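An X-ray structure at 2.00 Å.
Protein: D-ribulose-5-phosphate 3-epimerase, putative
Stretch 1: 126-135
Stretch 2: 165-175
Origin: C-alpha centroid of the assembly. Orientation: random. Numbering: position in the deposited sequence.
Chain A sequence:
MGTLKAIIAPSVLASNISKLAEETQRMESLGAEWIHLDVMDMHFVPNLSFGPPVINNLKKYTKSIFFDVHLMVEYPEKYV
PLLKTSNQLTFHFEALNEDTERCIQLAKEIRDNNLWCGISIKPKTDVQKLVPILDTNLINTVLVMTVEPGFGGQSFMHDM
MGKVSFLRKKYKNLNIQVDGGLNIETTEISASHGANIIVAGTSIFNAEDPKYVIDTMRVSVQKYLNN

Stretch 1 126-135: DVQKLVPILD
Stretch 2, residues 165-175: SFLRKKYKNLN

Residues 126-135 and 165-175 pack side chain to side chain, burying 457 Å² in total, about half of it contributed by Phe-166, Leu-134 and Tyr-171. Stretch 1 opens with 3-10 geometry from Val-127 and passes into a short helix that includes Pro-132 and Ile-133, with backbone hydrogen bonds from Leu-134 N to Leu-130 O (2.9 Å) and Asp-135 N to Val-131 O (2.8 Å). Asp-126 (chi1 t) precedes it, its OD2 accepting a hydrogen bond from Gln-128 N at 3.0 Å. Stretch 2 continues a helix through Lys-170; Tyr-171 leaves helical geometry (phi/psi -129/94) and begins a type I turn to Leu-174. The two stretches run in the same sense, with CA atoms 8.0 Å apart for Val-127 and Phe-166 and 8.5 Å for Leu-134 and Tyr-171.

Phe-166 (chi1 t, chi2 82°) points toward stretch 1. Gln-128 (chi1 m, chi2 t) lays its CG over one ring face, 4.3 Å from the Phe-166 ring centroid and 28° off the normal, a CH-pi contact. Val-131 (t) approaches the ring edge, its CG2 4.0 Å from Phe-166 CZ, while Val-127 CB lies 4.3 Å from Phe-166 CD2.

Leu-134 (m, t) also points toward its partner stretch. Its CD1 reaches Leu-167 CD2 at 3.6 Å and Leu-174 CD2 at 4.2 Å, so one methyl bridges the helix and the end of the turn. Leu-167 (m, t) also meets Val-127, CD1 to CG1 at 4.0 Å.

Tyr-171 (m, chi2 95°) combines apolar packing with a polar anchor. Its CZ lies 3.5 Å from Leu-134 CB, and its OH donates a 2.8 Å hydrogen bond to Asp-135 OD1 near the ring plane. Asp-135 (m) uses its other oxygen, OD2, to accept from a water at 2.8 Å; that water accepts from Lys-170 NZ at 2.9 Å. The extended Lys-170 chain (t, t, t, p) also brings CE within 3.7 Å of Val-131 CG1.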

# COMPACT_ATOMS: atom_id res chain seq x y z
N ASP A 126 8.39 3.29 15.29
CA ASP A 126 7.93 2.23 16.19
C ASP A 126 6.44 1.90 15.99
O ASP A 126 5.59 2.77 16.15
CB ASP A 126 8.18 2.68 17.64
CG ASP A 126 7.72 1.67 18.67
OD1 ASP A 126 7.82 1.97 19.87
OD2 ASP A 126 7.26 0.57 18.28
N VAL A 127 6.14 0.65 15.65
CA VAL A 127 4.76 0.20 15.43
C VAL A 127 3.81 0.43 16.60
O VAL A 127 2.62 0.68 16.40
CB VAL A 127 4.66 -1.31 15.16
CG1 VAL A 127 3.96 -1.56 13.85
CG2 VAL A 127 6.02 -1.94 15.22
N GLN A 128 4.32 0.29 17.82
CA GLN A 128 3.47 0.44 18.99
C GLN A 128 2.84 1.82 19.11
O GLN A 128 1.83 1.99 19.80
CB GLN A 128 4.26 0.10 20.26
CG GLN A 128 4.78 -1.33 20.26
CD GLN A 128 5.25 -1.78 21.63
OE1 GLN A 128 4.47 -1.87 22.58
NE2 GLN A 128 6.55 -2.05 21.74
N LYS A 129 3.42 2.81 18.44
CA LYS A 129 2.87 4.16 18.49
C LYS A 129 1.52 4.23 17.78
O LYS A 129 0.78 5.19 17.96
CB LYS A 129 3.83 5.16 17.85
CG LYS A 129 5.09 5.45 18.65
CD LYS A 129 6.03 6.33 17.83
CE LYS A 129 7.37 6.55 18.53
NZ LYS A 129 7.40 7.82 19.30
N LEU A 130 1.21 3.21 16.98
CA LEU A 130 -0.06 3.18 16.24
C LEU A 130 -1.24 2.63 17.04
O LEU A 130 -2.40 2.84 16.66
CB LEU A 130 0.08 2.34 14.97
CG LEU A 130 1.04 2.77 13.86
CD1 LEU A 130 0.96 1.76 12.73
CD2 LEU A 130 0.67 4.16 13.35
N VAL A 131 -0.96 1.93 18.14
CA VAL A 131 -2.01 1.33 18.95
C VAL A 131 -3.23 2.22 19.24
O VAL A 131 -4.37 1.81 19.01
CB VAL A 131 -1.44 0.79 20.27
CG1 VAL A 131 -2.56 0.23 21.14
CG2 VAL A 131 -0.43 -0.32 19.97
N PRO A 132 -3.01 3.45 19.74
CA PRO A 132 -4.16 4.32 20.02
C PRO A 132 -5.08 4.51 18.81
O PRO A 132 -6.31 4.51 18.93
CB PRO A 132 -3.51 5.62 20.47
CG PRO A 132 -2.24 5.15 21.11
CD PRO A 132 -1.75 4.10 20.14
N ILE A 133 -4.48 4.67 17.64
CA ILE A 133 -5.26 4.86 16.42
C ILE A 133 -5.94 3.58 15.98
O ILE A 133 -7.13 3.57 15.65
CB ILE A 133 -4.37 5.34 15.26
CG1 ILE A 133 -3.60 6.59 15.68
CG2 ILE A 133 -5.23 5.64 14.04
CD1 ILE A 133 -2.49 6.98 14.72
N LEU A 134 -5.17 2.49 15.97
CA LEU A 134 -5.70 1.20 15.56
C LEU A 134 -6.83 0.70 16.45
O LEU A 134 -7.71 -0.02 15.98
CB LEU A 134 -4.57 0.16 15.51
CG LEU A 134 -3.46 0.46 14.50
CD1 LEU A 134 -2.40 -0.64 14.54
CD2 LEU A 134 -4.06 0.57 13.10
N ASP A 135 -6.80 1.07 17.72
CA ASP A 135 -7.85 0.62 18.64
C ASP A 135 -9.22 1.23 18.35
O ASP A 135 -10.24 0.72 18.81
CB ASP A 135 -7.45 0.90 20.09
CG ASP A 135 -6.39 -0.07 20.61
OD1 ASP A 135 -6.15 -1.11 19.97
OD2 ASP A 135 -5.81 0.21 21.68
N SER A 165 4.46 -9.17 12.78
CA SER A 165 3.99 -10.14 13.78
C SER A 165 3.23 -9.45 14.91
O SER A 165 2.20 -9.94 15.37
CB SER A 165 5.16 -10.94 14.36
OG SER A 165 5.70 -11.81 13.39
N PHE A 166 3.75 -8.30 15.36
CA PHE A 166 3.09 -7.54 16.43
C PHE A 166 1.65 -7.21 16.06
O PHE A 166 0.73 -7.44 16.83
CB PHE A 166 3.85 -6.23 16.68
CG PHE A 166 3.14 -5.31 17.64
CD1 PHE A 166 3.26 -5.49 19.02
CD2 PHE A 166 2.34 -4.27 17.16
CE1 PHE A 166 2.58 -4.64 19.91
CE2 PHE A 166 1.66 -3.43 18.04
CZ PHE A 166 1.79 -3.61 19.42
N LEU A 167 1.46 -6.65 14.86
CA LEU A 167 0.14 -6.26 14.38
C LEU A 167 -0.83 -7.43 14.21
O LEU A 167 -1.97 -7.36 14.65
CB LEU A 167 0.26 -5.49 13.06
CG LEU A 167 0.95 -4.12 13.13
CD1 LEU A 167 1.31 -3.65 11.73
CD2 LEU A 167 0.03 -3.13 13.81
N ARG A 168 -0.38 -8.51 13.58
CA ARG A 168 -1.26 -9.66 13.37
C ARG A 168 -1.70 -10.29 14.68
O ARG A 168 -2.84 -10.72 14.82
CB ARG A 168 -0.57 -10.73 12.51
CG ARG A 168 -1.42 -11.98 12.28
CD ARG A 168 -2.76 -11.62 11.65
NE ARG A 168 -2.61 -11.04 10.31
CZ ARG A 168 -3.29 -9.99 9.87
NH1 ARG A 168 -4.17 -9.39 10.66
NH2 ARG A 168 -3.10 -9.53 8.64
N LYS A 169 -0.79 -10.35 15.65
CA LYS A 169 -1.10 -10.94 16.94
C LYS A 169 -2.12 -10.12 17.73
O LYS A 169 -3.01 -10.68 18.37
CB LYS A 169 0.18 -11.10 17.77
CG LYS A 169 -0.02 -11.85 19.08
CD LYS A 169 1.32 -12.08 19.79
CE LYS A 169 1.15 -12.91 21.06
NZ LYS A 169 0.26 -12.26 22.05
N LYS A 170 -2.00 -8.80 17.65
CA LYS A 170 -2.90 -7.90 18.37
C LYS A 170 -4.21 -7.63 17.65
O LYS A 170 -5.25 -7.44 18.29
CB LYS A 170 -2.17 -6.58 18.66
CG LYS A 170 -2.91 -5.63 19.60
CD LYS A 170 -2.02 -4.44 19.96
CE LYS A 170 -2.73 -3.45 20.87
NZ LYS A 170 -3.06 -4.05 22.20
N TYR A 171 -4.17 -7.60 16.32
CA TYR A 171 -5.37 -7.32 15.53
C TYR A 171 -5.55 -8.39 14.45
O TYR A 171 -5.00 -8.27 13.36
CB TYR A 171 -5.26 -5.93 14.88
CG TYR A 171 -4.91 -4.81 15.84
CD1 TYR A 171 -3.59 -4.40 16.00
CD2 TYR A 171 -5.90 -4.15 16.56
CE1 TYR A 171 -3.26 -3.35 16.86
CE2 TYR A 171 -5.58 -3.09 17.42
CZ TYR A 171 -4.26 -2.70 17.57
OH TYR A 171 -3.93 -1.66 18.40
N LYS A 172 -6.34 -9.41 14.75
CA LYS A 172 -6.55 -10.50 13.81
C LYS A 172 -7.29 -10.16 12.51
O LYS A 172 -7.09 -10.83 11.50
CB LYS A 172 -7.25 -11.68 14.50
CG LYS A 172 -8.58 -11.34 15.16
CD LYS A 172 -9.25 -12.57 15.78
CE LYS A 172 -8.52 -13.09 17.01
NZ LYS A 172 -7.19 -13.70 16.72
N ASN A 173 -8.13 -9.13 12.52
CA ASN A 173 -8.87 -8.76 11.32
C ASN A 173 -8.28 -7.57 10.56
O ASN A 173 -8.83 -7.14 9.55
CB ASN A 173 -10.33 -8.44 11.67
CG ASN A 173 -11.09 -9.66 12.16
OD1 ASN A 173 -11.13 -10.69 11.49
ND2 ASN A 173 -11.69 -9.54 13.34
N LEU A 174 -7.17 -7.05 11.05
CA LEU A 174 -6.53 -5.91 10.41
C LEU A 174 -5.76 -6.33 9.15
O LEU A 174 -5.03 -7.33 9.16
CB LEU A 174 -5.57 -5.24 11.39
CG LEU A 174 -4.70 -4.10 10.87
CD1 LEU A 174 -5.56 -2.88 10.51
CD2 LEU A 174 -3.68 -3.73 11.94
N ASN A 175 -5.94 -5.58 8.07
CA ASN A 175 -5.22 -5.85 6.83
C ASN A 175 -3.80 -5.34 7.05
O ASN A 175 -3.60 -4.19 7.46
CB ASN A 175 -5.85 -5.11 5.65
CG ASN A 175 -7.16 -5.74 5.18
OD1 ASN A 175 -7.17 -6.86 4.65
ND2 ASN A 175 -8.27 -5.03 5.37
O HOH W 1 -4.40 -1.71 23.22